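Local coordinates for laccase (Uncultured bacterium, PDB 4F7K), which probably oxidises phenolic and related substrates and passes their electrons through copper centres to dioxygen, as laccases of the multicopper oxidase family do, at residues L133-D138 with L186-V191; F197-E202 with L225-A230; K207-D212 with D234-V239. All coordinates share one frame; numbering follows the deposited sequence.

Contact 1: L133-D138 with L186-V191; sequences LIIMID and LRLINV
The carboxylate of Asp138 has the CG2 methyl of Val191 over one of its faces. CG2 is 3.7 Å from Asp138 CG and nearer still to CB, at 3.5 Å. Arg106 and Lys113 approach the carboxylate oxygens as long, weak ion pairs. Val191 CG2 also sits 3.3 Å from Ile137 O, because it lies between its own backbone N and carbonyl carbon. Val191 CG1, beside the backbone N, meets Met136 CG obliquely at 3.9 Å. The two strands run parallel in the larger sheet of the middle cupredoxin-like domain, one of three in this multicopper oxidase chain. Ile135 donates to Arg187 O and accepts from Ile189 N, so its N and O straddle Leu188. Ile137 repeats this with Ile189 O and Val191 N. Ile134, Met136, Arg187 and Ile189 share one face of the sheet. There Ile134 CG2 touches Ile189 CD1 at 4.1 Å, the two side chains side by side. The other face carries Leu133, Ile135, Ile137, Leu186, Leu188 and Asn190. Ile135 CG1, set beside its backbone N (chi1 -37°), meets Leu188 CD1 at 3.8 Å. Arg187 extends from CG to NE, and its NE forms a salt bridge with Asp132.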
ATOM      1  N   LEU A 133     -13.220  -4.266   6.342  1.00 43.37           N
ATOM      2  CA  LEU A 133     -12.821  -5.014   5.137  1.00 40.96           C
ATOM      3  C   LEU A 133     -11.603  -4.394   4.466  1.00 39.06           C
ATOM      4  O   LEU A 133     -11.432  -3.170   4.477  1.00 39.51           O
ATOM      5  CB  LEU A 133     -13.977  -5.099   4.121  1.00 41.28           C
ATOM      6  CG  LEU A 133     -15.332  -5.496   4.733  1.00 44.36           C
ATOM      7  CD1 LEU A 133     -16.531  -5.197   3.819  1.00 45.19           C
ATOM      8  CD2 LEU A 133     -15.354  -6.959   5.223  1.00 42.47           C
ATOM      9  N   ILE A 134     -10.757  -5.253   3.893  1.00 36.29           N
ATOM     10  CA  ILE A 134      -9.551  -4.813   3.212  1.00 34.07           C
ATOM     11  C   ILE A 134      -9.767  -4.993   1.717  1.00 34.32           C
ATOM     12  O   ILE A 134     -10.188  -6.059   1.289  1.00 34.72           O
ATOM     13  CB  ILE A 134      -8.340  -5.643   3.702  1.00 33.36           C
ATOM     14  CG1 ILE A 134      -7.994  -5.284   5.161  1.00 28.62           C
ATOM     15  CG2 ILE A 134      -7.132  -5.510   2.761  1.00 28.55           C
ATOM     16  CD1 ILE A 134      -7.194  -6.363   5.903  1.00 25.88           C
ATOM     17  N   ILE A 135      -9.462  -3.961   0.930  1.00 33.98           N
ATOM     18  CA  ILE A 135      -9.716  -3.977  -0.496  1.00 33.92           C
ATOM     19  C   ILE A 135      -8.405  -3.762  -1.222  1.00 32.97           C
ATOM     20  O   ILE A 135      -7.900  -2.616  -1.294  1.00 32.44           O
ATOM     21  CB  ILE A 135     -10.677  -2.825  -0.952  1.00 35.78           C
ATOM     22  CG1 ILE A 135     -11.774  -2.545   0.088  1.00 36.53           C
ATOM     23  CG2 ILE A 135     -11.203  -3.092  -2.371  1.00 37.48           C
ATOM     24  CD1 ILE A 135     -12.659  -3.681   0.381  1.00 34.24           C
ATOM     25  N   MET A 136      -7.892  -4.848  -1.801  1.00 31.27           N
ATOM     26  CA  MET A 136      -6.636  -4.822  -2.521  1.00 30.06           C
ATOM     27  C   MET A 136      -6.934  -4.792  -4.018  1.00 30.10           C
ATOM     28  O   MET A 136      -7.575  -5.720  -4.591  1.00 30.81           O
ATOM     29  CB  MET A 136      -5.735  -6.007  -2.111  1.00 28.80           C
ATOM     30  CG  MET A 136      -5.161  -5.863  -0.678  1.00 28.08           C
ATOM     31  SD  MET A 136      -4.667  -7.463   0.092  1.00 29.30           S
ATOM     32  CE  MET A 136      -6.253  -8.271   0.432  1.00 26.14           C
ATOM     33  N   ILE A 137      -6.520  -3.708  -4.649  1.00 28.22           N
ATOM     34  CA  ILE A 137      -6.791  -3.546  -6.063  1.00 28.86           C
ATOM     35  C   ILE A 137      -5.512  -3.818  -6.840  1.00 28.05           C
ATOM     36  O   ILE A 137      -4.456  -3.287  -6.516  1.00 25.35           O
ATOM     37  CB  ILE A 137      -7.370  -2.147  -6.379  1.00 30.04           C
ATOM     38  CG1 ILE A 137      -8.611  -1.892  -5.509  1.00 32.43           C
ATOM     39  CG2 ILE A 137      -7.712  -2.019  -7.864  1.00 29.90           C
ATOM     40  CD1 ILE A 137      -9.231  -0.472  -5.644  1.00 34.71           C
ATOM     41  N   ASP A 138      -5.604  -4.694  -7.835  1.00 28.34           N
ATOM     42  CA  ASP A 138      -4.419  -5.077  -8.619  1.00 29.92           C
ATOM     43  C   ASP A 138      -4.903  -5.249 -10.060  1.00 31.29           C
ATOM     44  O   ASP A 138      -6.098  -5.391 -10.323  1.00 31.45           O
ATOM     45  CB  ASP A 138      -3.859  -6.395  -8.043  1.00 29.21           C
ATOM     46  CG  ASP A 138      -2.370  -6.627  -8.333  1.00 32.59           C
ATOM     47  OD1 ASP A 138      -1.747  -5.803  -9.071  1.00 33.36           O
ATOM     48  OD2 ASP A 138      -1.846  -7.675  -7.790  1.00 32.63           O
ATOM     49  N   LEU A 186     -13.621   0.494   5.109  1.00 37.92           N
ATOM     50  CA  LEU A 186     -13.062  -0.004   3.882  1.00 36.53           C
ATOM     51  C   LEU A 186     -11.612   0.486   3.733  1.00 35.44           C
ATOM     52  O   LEU A 186     -11.374   1.683   3.554  1.00 36.51           O
ATOM     53  CB  LEU A 186     -13.927   0.456   2.683  1.00 36.67           C
ATOM     54  CG  LEU A 186     -15.405   0.023   2.688  1.00 35.76           C
ATOM     55  CD1 LEU A 186     -16.169   0.742   1.613  1.00 35.74           C
ATOM     56  CD2 LEU A 186     -15.560  -1.481   2.500  1.00 32.58           C
ATOM     57  N   ARG A 187     -10.675  -0.460   3.834  1.00 33.31           N
ATOM     58  CA  ARG A 187      -9.220  -0.238   3.744  1.00 32.06           C
ATOM     59  C   ARG A 187      -8.692  -0.518   2.341  1.00 31.27           C
ATOM     60  O   ARG A 187      -8.436  -1.683   1.975  1.00 30.05           O
ATOM     61  CB  ARG A 187      -8.500  -1.113   4.775  1.00 31.83           C
ATOM     62  CG  ARG A 187      -8.927  -0.805   6.250  1.00 33.49           C
ATOM     63  CD  ARG A 187      -8.193  -1.733   7.162  1.00 33.65           C
ATOM     64  NE  ARG A 187      -8.684  -1.748   8.538  1.00 36.65           N
ATOM     65  CZ  ARG A 187      -8.036  -1.210   9.581  1.00 37.37           C
ATOM     66  NH1 ARG A 187      -6.889  -0.559   9.399  1.00 32.43           N
ATOM     67  NH2 ARG A 187      -8.554  -1.313  10.810  1.00 36.00           N
ATOM     68  N   LEU A 188      -8.563   0.553   1.554  1.00 30.87           N
ATOM     69  CA  LEU A 188      -8.265   0.413   0.151  1.00 30.99           C
ATOM     70  C   LEU A 188      -6.776   0.442   0.003  1.00 30.68           C
ATOM     71  O   LEU A 188      -6.102   1.313   0.549  1.00 30.88           O
ATOM     72  CB  LEU A 188      -8.864   1.558  -0.692  1.00 31.80           C
ATOM     73  CG  LEU A 188     -10.339   1.523  -1.113  1.00 32.66           C
ATOM     74  CD1 LEU A 188     -11.324   1.265   0.013  1.00 32.04           C
ATOM     75  CD2 LEU A 188     -10.679   2.853  -1.824  1.00 34.40           C
ATOM     76  N   ILE A 189      -6.272  -0.511  -0.761  1.00 29.11           N
ATOM     77  CA  ILE A 189      -4.868  -0.565  -1.014  1.00 29.29           C
ATOM     78  C   ILE A 189      -4.654  -0.804  -2.490  1.00 28.17           C
ATOM     79  O   ILE A 189      -5.175  -1.800  -3.022  1.00 28.20           O
ATOM     80  CB  ILE A 189      -4.178  -1.714  -0.248  1.00 27.61           C
ATOM     81  CG1 ILE A 189      -4.542  -1.675   1.244  1.00 29.56           C
ATOM     82  CG2 ILE A 189      -2.676  -1.618  -0.475  1.00 28.09           C
ATOM     83  CD1 ILE A 189      -4.037  -2.888   2.076  1.00 27.21           C
ATOM     84  N   ASN A 190      -3.888   0.081  -3.135  1.00 26.82           N
ATOM     85  CA  ASN A 190      -3.480  -0.146  -4.524  1.00 27.23           C
ATOM     86  C   ASN A 190      -2.215  -0.996  -4.502  1.00 27.39           C
ATOM     87  O   ASN A 190      -1.137  -0.476  -4.140  1.00 27.59           O
ATOM     88  CB  ASN A 190      -3.246   1.171  -5.307  1.00 26.64           C
ATOM     89  CG  ASN A 190      -2.806   0.912  -6.780  1.00 28.22           C
ATOM     90  OD1 ASN A 190      -2.533  -0.232  -7.155  1.00 29.83           O
ATOM     91  ND2 ASN A 190      -2.741   1.969  -7.610  1.00 26.00           N
ATOM     92  N   VAL A 191      -2.355  -2.300  -4.796  1.00 25.94           N
ATOM     93  CA  VAL A 191      -1.215  -3.217  -4.721  1.00 27.00           C
ATOM     94  C   VAL A 191      -0.603  -3.464  -6.105  1.00 27.62           C
ATOM     95  O   VAL A 191       0.353  -4.213  -6.230  1.00 28.21           O
ATOM     96  CB  VAL A 191      -1.562  -4.569  -4.035  1.00 28.40           C
ATOM     97  CG1 VAL A 191      -2.102  -4.322  -2.615  1.00 26.96           C
ATOM     98  CG2 VAL A 191      -2.591  -5.404  -4.887  1.00 24.72           C
TER

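Contact 2: F197-E202 with L225-A230; sequences FPVELE and LILAPA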
ATOM      1  N   PHE A 197      -4.961   3.870 -10.106  1.00 30.89           N
ATOM      2  CA  PHE A 197      -6.382   3.599 -10.095  1.00 31.64           C
ATOM      3  C   PHE A 197      -7.165   4.773  -9.486  1.00 34.19           C
ATOM      4  O   PHE A 197      -7.065   5.031  -8.270  1.00 33.73           O
ATOM      5  CB  PHE A 197      -6.649   2.339  -9.253  1.00 30.67           C
ATOM      6  CG  PHE A 197      -6.220   1.048  -9.922  1.00 31.27           C
ATOM      7  CD1 PHE A 197      -6.848   0.618 -11.086  1.00 31.63           C
ATOM      8  CD2 PHE A 197      -5.221   0.258  -9.364  1.00 31.81           C
ATOM      9  CE1 PHE A 197      -6.455  -0.563 -11.719  1.00 34.72           C
ATOM     10  CE2 PHE A 197      -4.819  -0.952  -9.971  1.00 34.27           C
ATOM     11  CZ  PHE A 197      -5.447  -1.364 -11.157  1.00 35.36           C
ATOM     12  N   PRO A 198      -7.953   5.486 -10.322  1.00 35.93           N
ATOM     13  CA  PRO A 198      -9.037   6.254  -9.714  1.00 37.37           C
ATOM     14  C   PRO A 198     -10.039   5.253  -9.201  1.00 37.62           C
ATOM     15  O   PRO A 198     -10.294   4.237  -9.870  1.00 38.55           O
ATOM     16  CB  PRO A 198      -9.666   7.026 -10.880  1.00 38.47           C
ATOM     17  CG  PRO A 198      -9.009   6.542 -12.148  1.00 38.61           C
ATOM     18  CD  PRO A 198      -8.042   5.419 -11.793  1.00 36.33           C
ATOM     19  N   VAL A 199     -10.576   5.485  -8.011  1.00 38.00           N
ATOM     20  CA  VAL A 199     -11.543   4.556  -7.457  1.00 37.09           C
ATOM     21  C   VAL A 199     -12.797   5.290  -7.012  1.00 39.00           C
ATOM     22  O   VAL A 199     -12.750   6.080  -6.067  1.00 38.50           O
ATOM     23  CB  VAL A 199     -11.000   3.766  -6.258  1.00 36.05           C
ATOM     24  CG1 VAL A 199     -12.026   2.713  -5.834  1.00 34.21           C
ATOM     25  CG2 VAL A 199      -9.640   3.101  -6.606  1.00 33.37           C
ATOM     26  N   GLU A 200     -13.906   4.993  -7.680  1.00 39.23           N
ATOM     27  CA  GLU A 200     -15.221   5.506  -7.271  1.00 42.54           C
ATOM     28  C   GLU A 200     -15.964   4.474  -6.427  1.00 42.56           C
ATOM     29  O   GLU A 200     -16.092   3.299  -6.817  1.00 41.18           O
ATOM     30  CB  GLU A 200     -16.055   5.876  -8.484  1.00 43.17           C
ATOM     31  CG  GLU A 200     -15.603   7.134  -9.173  1.00 48.56           C
ATOM     32  CD  GLU A 200     -15.586   8.373  -8.254  0.80 54.78           C
ATOM     33  OE1 GLU A 200     -16.448   8.486  -7.346  0.80 57.88           O
ATOM     34  OE2 GLU A 200     -14.702   9.246  -8.450  0.80 56.47           O
ATOM     35  N   LEU A 201     -16.421   4.900  -5.256  1.00 43.57           N
ATOM     36  CA  LEU A 201     -17.260   4.038  -4.426  1.00 44.66           C
ATOM     37  C   LEU A 201     -18.703   4.190  -4.782  1.00 46.54           C
ATOM     38  O   LEU A 201     -19.174   5.300  -4.936  1.00 49.21           O
ATOM     39  CB  LEU A 201     -17.090   4.356  -2.960  1.00 45.25           C
ATOM     40  CG  LEU A 201     -16.122   3.464  -2.217  1.00 45.32           C
ATOM     41  CD1 LEU A 201     -14.779   3.530  -2.825  1.00 44.15           C
ATOM     42  CD2 LEU A 201     -16.074   3.963  -0.809  1.00 49.01           C
ATOM     43  N   GLU A 202     -19.420   3.080  -4.900  1.00 47.01           N
ATOM     44  CA  GLU A 202     -20.882   3.137  -5.079  1.00 49.20           C
ATOM     45  C   GLU A 202     -21.623   2.376  -3.994  1.00 49.53           C
ATOM     46  O   GLU A 202     -21.086   1.425  -3.435  1.00 47.61           O
ATOM     47  CB  GLU A 202     -21.272   2.630  -6.459  1.00 49.96           C
ATOM     48  CG  GLU A 202     -20.758   3.548  -7.565  1.00 52.57           C
ATOM     49  CD  GLU A 202     -21.164   3.108  -8.937  1.00 56.88           C
ATOM     50  OE1 GLU A 202     -21.921   2.120  -9.071  1.00 61.04           O
ATOM     51  OE2 GLU A 202     -20.717   3.768  -9.893  1.00 60.73           O
ATOM     52  N   LEU A 225     -11.380  10.179  -5.654  1.00 45.02           N
ATOM     53  CA  LEU A 225     -10.247   9.430  -5.056  1.00 42.76           C
ATOM     54  C   LEU A 225      -9.346   8.768  -6.098  1.00 40.27           C
ATOM     55  O   LEU A 225      -9.830   8.049  -6.979  1.00 39.48           O
ATOM     56  CB  LEU A 225     -10.711   8.357  -4.060  1.00 42.01           C
ATOM     57  CG  LEU A 225      -9.632   7.540  -3.320  1.00 41.34           C
ATOM     58  CD1 LEU A 225      -8.816   8.379  -2.327  1.00 41.15           C
ATOM     59  CD2 LEU A 225     -10.315   6.375  -2.587  1.00 41.87           C
ATOM     60  N   ILE A 226      -8.041   9.017  -5.986  1.00 38.66           N
ATOM     61  CA  ILE A 226      -7.061   8.327  -6.811  1.00 36.74           C
ATOM     62  C   ILE A 226      -6.010   7.658  -5.951  1.00 35.11           C
ATOM     63  O   ILE A 226      -5.490   8.281  -5.026  1.00 35.70           O
ATOM     64  CB  ILE A 226      -6.327   9.296  -7.767  1.00 38.23           C
ATOM     65  CG1 ILE A 226      -7.308   9.942  -8.743  1.00 40.37           C
ATOM     66  CG2 ILE A 226      -5.244   8.551  -8.523  1.00 36.11           C
ATOM     67  CD1 ILE A 226      -6.864  11.332  -9.240  1.00 42.83           C
ATOM     68  N   LEU A 227      -5.722   6.392  -6.244  1.00 32.65           N
ATOM     69  CA  LEU A 227      -4.633   5.685  -5.578  1.00 31.88           C
ATOM     70  C   LEU A 227      -3.534   5.347  -6.547  1.00 31.08           C
ATOM     71  O   LEU A 227      -3.758   4.609  -7.522  1.00 29.76           O
ATOM     72  CB  LEU A 227      -5.132   4.414  -4.877  1.00 31.48           C
ATOM     73  CG  LEU A 227      -6.212   4.628  -3.819  1.00 32.97           C
ATOM     74  CD1 LEU A 227      -6.813   3.273  -3.509  1.00 34.89           C
ATOM     75  CD2 LEU A 227      -5.654   5.313  -2.548  1.00 32.66           C
ATOM     76  N   ALA A 228      -2.349   5.920  -6.315  1.00 31.17           N
ATOM     77  CA  ALA A 228      -1.172   5.488  -7.053  1.00 30.84           C
ATOM     78  C   ALA A 228      -0.654   4.166  -6.471  1.00 29.89           C
ATOM     79  O   ALA A 228      -1.096   3.746  -5.397  1.00 29.97           O
ATOM     80  CB  ALA A 228      -0.085   6.569  -7.054  1.00 32.07           C
ATOM     81  N   PRO A 229       0.295   3.510  -7.164  1.00 29.59           N
ATOM     82  CA  PRO A 229       0.829   2.231  -6.677  1.00 29.92           C
ATOM     83  C   PRO A 229       1.251   2.308  -5.210  1.00 29.73           C
ATOM     84  O   PRO A 229       1.920   3.256  -4.858  1.00 30.19           O
ATOM     85  CB  PRO A 229       2.077   1.991  -7.575  1.00 29.28           C
ATOM     86  CG  PRO A 229       1.752   2.720  -8.833  1.00 31.48           C
ATOM     87  CD  PRO A 229       0.836   3.877  -8.486  1.00 30.28           C
ATOM     88  N   ALA A 230       0.840   1.330  -4.381  1.00 29.37           N
ATOM     89  CA  ALA A 230       1.283   1.169  -2.971  1.00 29.82           C
ATOM     90  C   ALA A 230       0.593   2.109  -1.981  1.00 30.77           C
ATOM     91  O   ALA A 230       0.786   1.992  -0.789  1.00 32.67           O
ATOM     92  CB  ALA A 230       2.818   1.274  -2.833  1.00 30.96           C
TER
HETATM   93  O   HOH W   1     -11.815   8.785  -8.537  1.00 19.05           O
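Leu225 O accepts two hydrogen bonds, one from Val199 N and one from a water. Val199 N donates to it at 2.9 Å, with an N-H...O angle of 165°. The water donates to Leu225 O at 2.6 Å. The CA-H of Pro198 makes a further, weaker approach to the same oxygen. The water gives its second hydrogen to Glu200 OE2 at 2.9 Å and so bridges the two segments. The fold-back at chi2 of Glu200 (-58°) places CD, and OE2 beyond it reaches the water. Glu200 OE2 accepts from Gly224 N as well, which ties the carboxylate to the residue just before Leu225. Farther along, Phe197 and Leu227 form a hydrogen-bonded antiparallel pair. Leu227 N donates to Phe197 O at 2.8 Å, and Phe197 N donates back to Leu227 O at 2.9 Å. Leu227 O has a second donor in Asn190 ND2. Pro198 and Ile226 form the non-hydrogen-bonded pair, a position where a proline costs this ladder no N-H donor. Pro198 CB and Ile226 CG1 touch loosely at 4.3 Å on the more open face. On the buried side, Val199 CG2 meets Leu227 CD1 at 4.2 Å, the two side chains set at a slant. Leu227 and Leu225 then pack on Leu188 and Ala233 of the facing sheet. The short strand 226-227 is an outermost strand of the smaller, antiparallel sheet. The packing of that sheet on the larger one is that of a cupredoxin-like beta sandwich.

Contact 3: K207-D212 with D234-V239; sequences KVVALD and DIIADV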
ATOM      1  N   LYS A 207     -16.801   8.921   4.297  1.00 52.01           N
ATOM      2  CA  LYS A 207     -15.623   9.774   4.137  1.00 51.84           C
ATOM      3  C   LYS A 207     -14.291   9.052   4.211  1.00 49.08           C
ATOM      4  O   LYS A 207     -14.128   8.106   4.989  1.00 47.97           O
ATOM      5  CB  LYS A 207     -15.604  10.864   5.224  1.00 55.14           C
ATOM      6  CG  LYS A 207     -16.866  11.690   5.376  1.00 59.42           C
ATOM      7  CD  LYS A 207     -17.044  12.732   4.273  1.00 62.92           C
ATOM      8  CE  LYS A 207     -18.452  13.388   4.401  1.00 70.80           C
ATOM      9  NZ  LYS A 207     -19.459  12.678   3.515  1.00 70.48           N
ATOM     10  N   VAL A 208     -13.331   9.536   3.420  1.00 47.76           N
ATOM     11  CA  VAL A 208     -11.924   9.189   3.616  1.00 45.85           C
ATOM     12  C   VAL A 208     -11.481   9.664   5.003  1.00 46.80           C
ATOM     13  O   VAL A 208     -11.539  10.834   5.277  1.00 49.34           O
ATOM     14  CB  VAL A 208     -10.996   9.832   2.550  1.00 45.07           C
ATOM     15  CG1 VAL A 208      -9.556   9.429   2.795  1.00 44.50           C
ATOM     16  CG2 VAL A 208     -11.402   9.400   1.132  1.00 45.03           C
ATOM     17  N   VAL A 209     -11.016   8.748   5.844  1.00 45.52           N
ATOM     18  CA  VAL A 209     -10.541   9.086   7.180  1.00 47.32           C
ATOM     19  C   VAL A 209      -9.032   8.919   7.399  1.00 46.80           C
ATOM     20  O   VAL A 209      -8.506   9.422   8.398  1.00 49.52           O
ATOM     21  CB  VAL A 209     -11.316   8.317   8.272  1.00 47.94           C
ATOM     22  CG1 VAL A 209     -12.795   8.689   8.215  1.00 47.65           C
ATOM     23  CG2 VAL A 209     -11.102   6.770   8.094  1.00 45.37           C
ATOM     24  N   ALA A 210      -8.347   8.220   6.493  1.00 44.47           N
ATOM     25  CA  ALA A 210      -6.876   8.113   6.537  1.00 43.80           C
ATOM     26  C   ALA A 210      -6.246   7.932   5.155  1.00 41.17           C
ATOM     27  O   ALA A 210      -6.887   7.428   4.233  1.00 39.58           O
ATOM     28  CB  ALA A 210      -6.435   6.956   7.468  1.00 43.08           C
ATOM     29  N   LEU A 211      -4.995   8.362   5.019  1.00 40.91           N
ATOM     30  CA  LEU A 211      -4.206   8.030   3.828  1.00 39.03           C
ATOM     31  C   LEU A 211      -2.857   7.445   4.239  1.00 38.31           C
ATOM     32  O   LEU A 211      -2.188   7.977   5.149  1.00 38.65           O
ATOM     33  CB  LEU A 211      -4.019   9.233   2.902  1.00 39.97           C
ATOM     34  CG  LEU A 211      -5.290   9.986   2.477  1.00 41.41           C
ATOM     35  CD1 LEU A 211      -4.956  11.395   1.984  1.00 41.58           C
ATOM     36  CD2 LEU A 211      -6.072   9.214   1.419  1.00 35.72           C
ATOM     37  N   ASP A 212      -2.467   6.354   3.566  1.00 35.15           N
ATOM     38  CA  ASP A 212      -1.187   5.703   3.849  1.00 34.85           C
ATOM     39  C   ASP A 212      -0.989   5.388   5.348  1.00 35.90           C
ATOM     40  O   ASP A 212       0.094   5.561   5.913  1.00 36.60           O
ATOM     41  CB  ASP A 212      -0.035   6.519   3.283  1.00 35.83           C
ATOM     42  CG  ASP A 212      -0.068   6.597   1.746  1.00 36.11           C
ATOM     43  OD1 ASP A 212      -0.953   5.979   1.124  1.00 35.62           O
ATOM     44  OD2 ASP A 212       0.802   7.273   1.166  1.00 34.23           O
ATOM     45  N   ASP A 234      -8.176   4.851   3.842  1.00 37.52           N
ATOM     46  CA  ASP A 234      -9.227   4.280   4.695  1.00 39.17           C
ATOM     47  C   ASP A 234     -10.548   5.048   4.510  1.00 40.19           C
ATOM     48  O   ASP A 234     -10.576   6.261   4.527  1.00 42.05           O
ATOM     49  CB  ASP A 234      -8.822   4.321   6.188  1.00 40.21           C
ATOM     50  CG  ASP A 234      -8.056   3.083   6.637  1.00 41.32           C
ATOM     51  OD1 ASP A 234      -7.489   2.345   5.785  1.00 42.31           O
ATOM     52  OD2 ASP A 234      -8.028   2.822   7.862  1.00 42.53           O
ATOM     53  N   ILE A 235     -11.643   4.324   4.360  1.00 40.06           N
ATOM     54  CA  ILE A 235     -12.945   4.929   4.203  1.00 41.32           C
ATOM     55  C   ILE A 235     -13.899   4.375   5.255  1.00 42.89           C
ATOM     56  O   ILE A 235     -14.006   3.165   5.451  1.00 40.51           O
ATOM     57  CB  ILE A 235     -13.503   4.718   2.786  1.00 41.20           C
ATOM     58  CG1 ILE A 235     -12.822   5.709   1.826  1.00 41.27           C
ATOM     59  CG2 ILE A 235     -15.027   4.890   2.747  1.00 42.70           C
ATOM     60  CD1 ILE A 235     -12.691   5.254   0.447  1.00 41.63           C
ATOM     61  N   ILE A 236     -14.577   5.278   5.969  1.00 45.14           N
ATOM     62  CA  ILE A 236     -15.678   4.804   6.754  1.00 47.03           C
ATOM     63  C   ILE A 236     -16.943   5.341   6.111  1.00 48.79           C
ATOM     64  O   ILE A 236     -17.035   6.518   5.782  1.00 50.62           O
ATOM     65  CB  ILE A 236     -15.525   5.189   8.237  1.00 49.44           C
ATOM     66  CG1 ILE A 236     -14.358   4.383   8.836  1.00 48.20           C
ATOM     67  CG2 ILE A 236     -16.823   4.943   8.982  1.00 49.60           C
ATOM     68  CD1 ILE A 236     -13.792   5.005  10.142  1.00 51.49           C
ATOM     69  N   ALA A 237     -17.915   4.462   5.930  1.00 48.59           N
ATOM     70  CA  ALA A 237     -19.132   4.829   5.263  1.00 49.89           C
ATOM     71  C   ALA A 237     -20.257   3.920   5.713  1.00 51.33           C
ATOM     72  O   ALA A 237     -20.021   2.842   6.273  1.00 49.81           O
ATOM     73  CB  ALA A 237     -18.947   4.764   3.744  1.00 48.09           C
ATOM     74  N   ASP A 238     -21.484   4.390   5.489  1.00 54.06           N
ATOM     75  CA  ASP A 238     -22.683   3.641   5.801  1.00 55.76           C
ATOM     76  C   ASP A 238     -23.211   3.046   4.511  1.00 54.93           C
ATOM     77  O   ASP A 238     -23.167   3.695   3.449  1.00 54.18           O
ATOM     78  CB  ASP A 238     -23.741   4.569   6.408  1.00 59.56           C
ATOM     79  CG  ASP A 238     -23.315   5.159   7.760  1.00 62.24           C
ATOM     80  OD1 ASP A 238     -22.894   4.397   8.658  1.00 60.56           O
ATOM     81  OD2 ASP A 238     -23.415   6.399   7.922  1.00 65.68           O
ATOM     82  N   VAL A 239     -23.714   1.819   4.599  1.00 54.74           N
ATOM     83  CA  VAL A 239     -24.300   1.157   3.442  1.00 55.23           C
ATOM     84  C   VAL A 239     -25.692   1.729   3.205  1.00 59.34           C
ATOM     85  O   VAL A 239     -26.615   1.499   4.012  1.00 61.46           O
ATOM     86  CB  VAL A 239     -24.382  -0.354   3.648  1.00 54.24           C
ATOM     87  CG1 VAL A 239     -24.969  -1.020   2.413  1.00 53.29           C
ATOM     88  CG2 VAL A 239     -22.997  -0.920   3.991  1.00 51.76           C
TER
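Asp234 is faced by two residues of the other strand, Val209 and Ala210. Val209 N donates to Asp234 O at 2.8 Å. Asp234 N donates to Ala210 O at 2.9 Å, from above the plane of that carbonyl (38° out of it). The CB atoms of Ala210 and Asp234 touch at 3.8 Å. Val209 CG2 stands between its backbone N and carbonyl carbon (chi1 -61° puts CG1 beside N). It lies near the Asp234 carbonyl and 3.8 Å from Ile236 CD1, the two side chains at about a right angle. This is a classic beta bulge, within an antiparallel pair of the larger sheet of the cupredoxin-like domain. The psi of -15° at Val209 turns its backbone from the extended form and puts one extra residue on this strand. Beyond it the ladder is regular: Lys207 and Ile236 exchange two backbone hydrogen bonds, the shorter from Lys207 N to Ile236 O at 2.8 Å. Between that pair and the bulge, Val208 CG2 meets Ile235 CG1 at 4.0 Å, on the opposite face from Ala210. Farther out, Asp234 OD1 is hydrogen-bonded to Thr98 OG1, and OD2 forms a salt bridge with Arg185. Lys207 NZ pairs likewise with Glu221.

Contact 1 comes first along the chain: strand 183-190 returns beside strand 131-140 and closes a loop of 47 residues. The chain then passes through 197-202 and 207-212. Residues 225-230 come back to the first of these and close contact 2, and 234-239 return to the second and close contact 3. These two loops cross, while contact 1 stands in series before both. Contacts 1 and 3 belong to one mixed sheet, where strands 183-190 and 232-239 are neighbours joined by Leu186 N and Ile235 O. Contact 2 lies in the facing sheet. Leu201 and Leu225 pack on Ile235, and Asn190 O accepts a probable hydrogen bond from Ala230 N, tying the layers together.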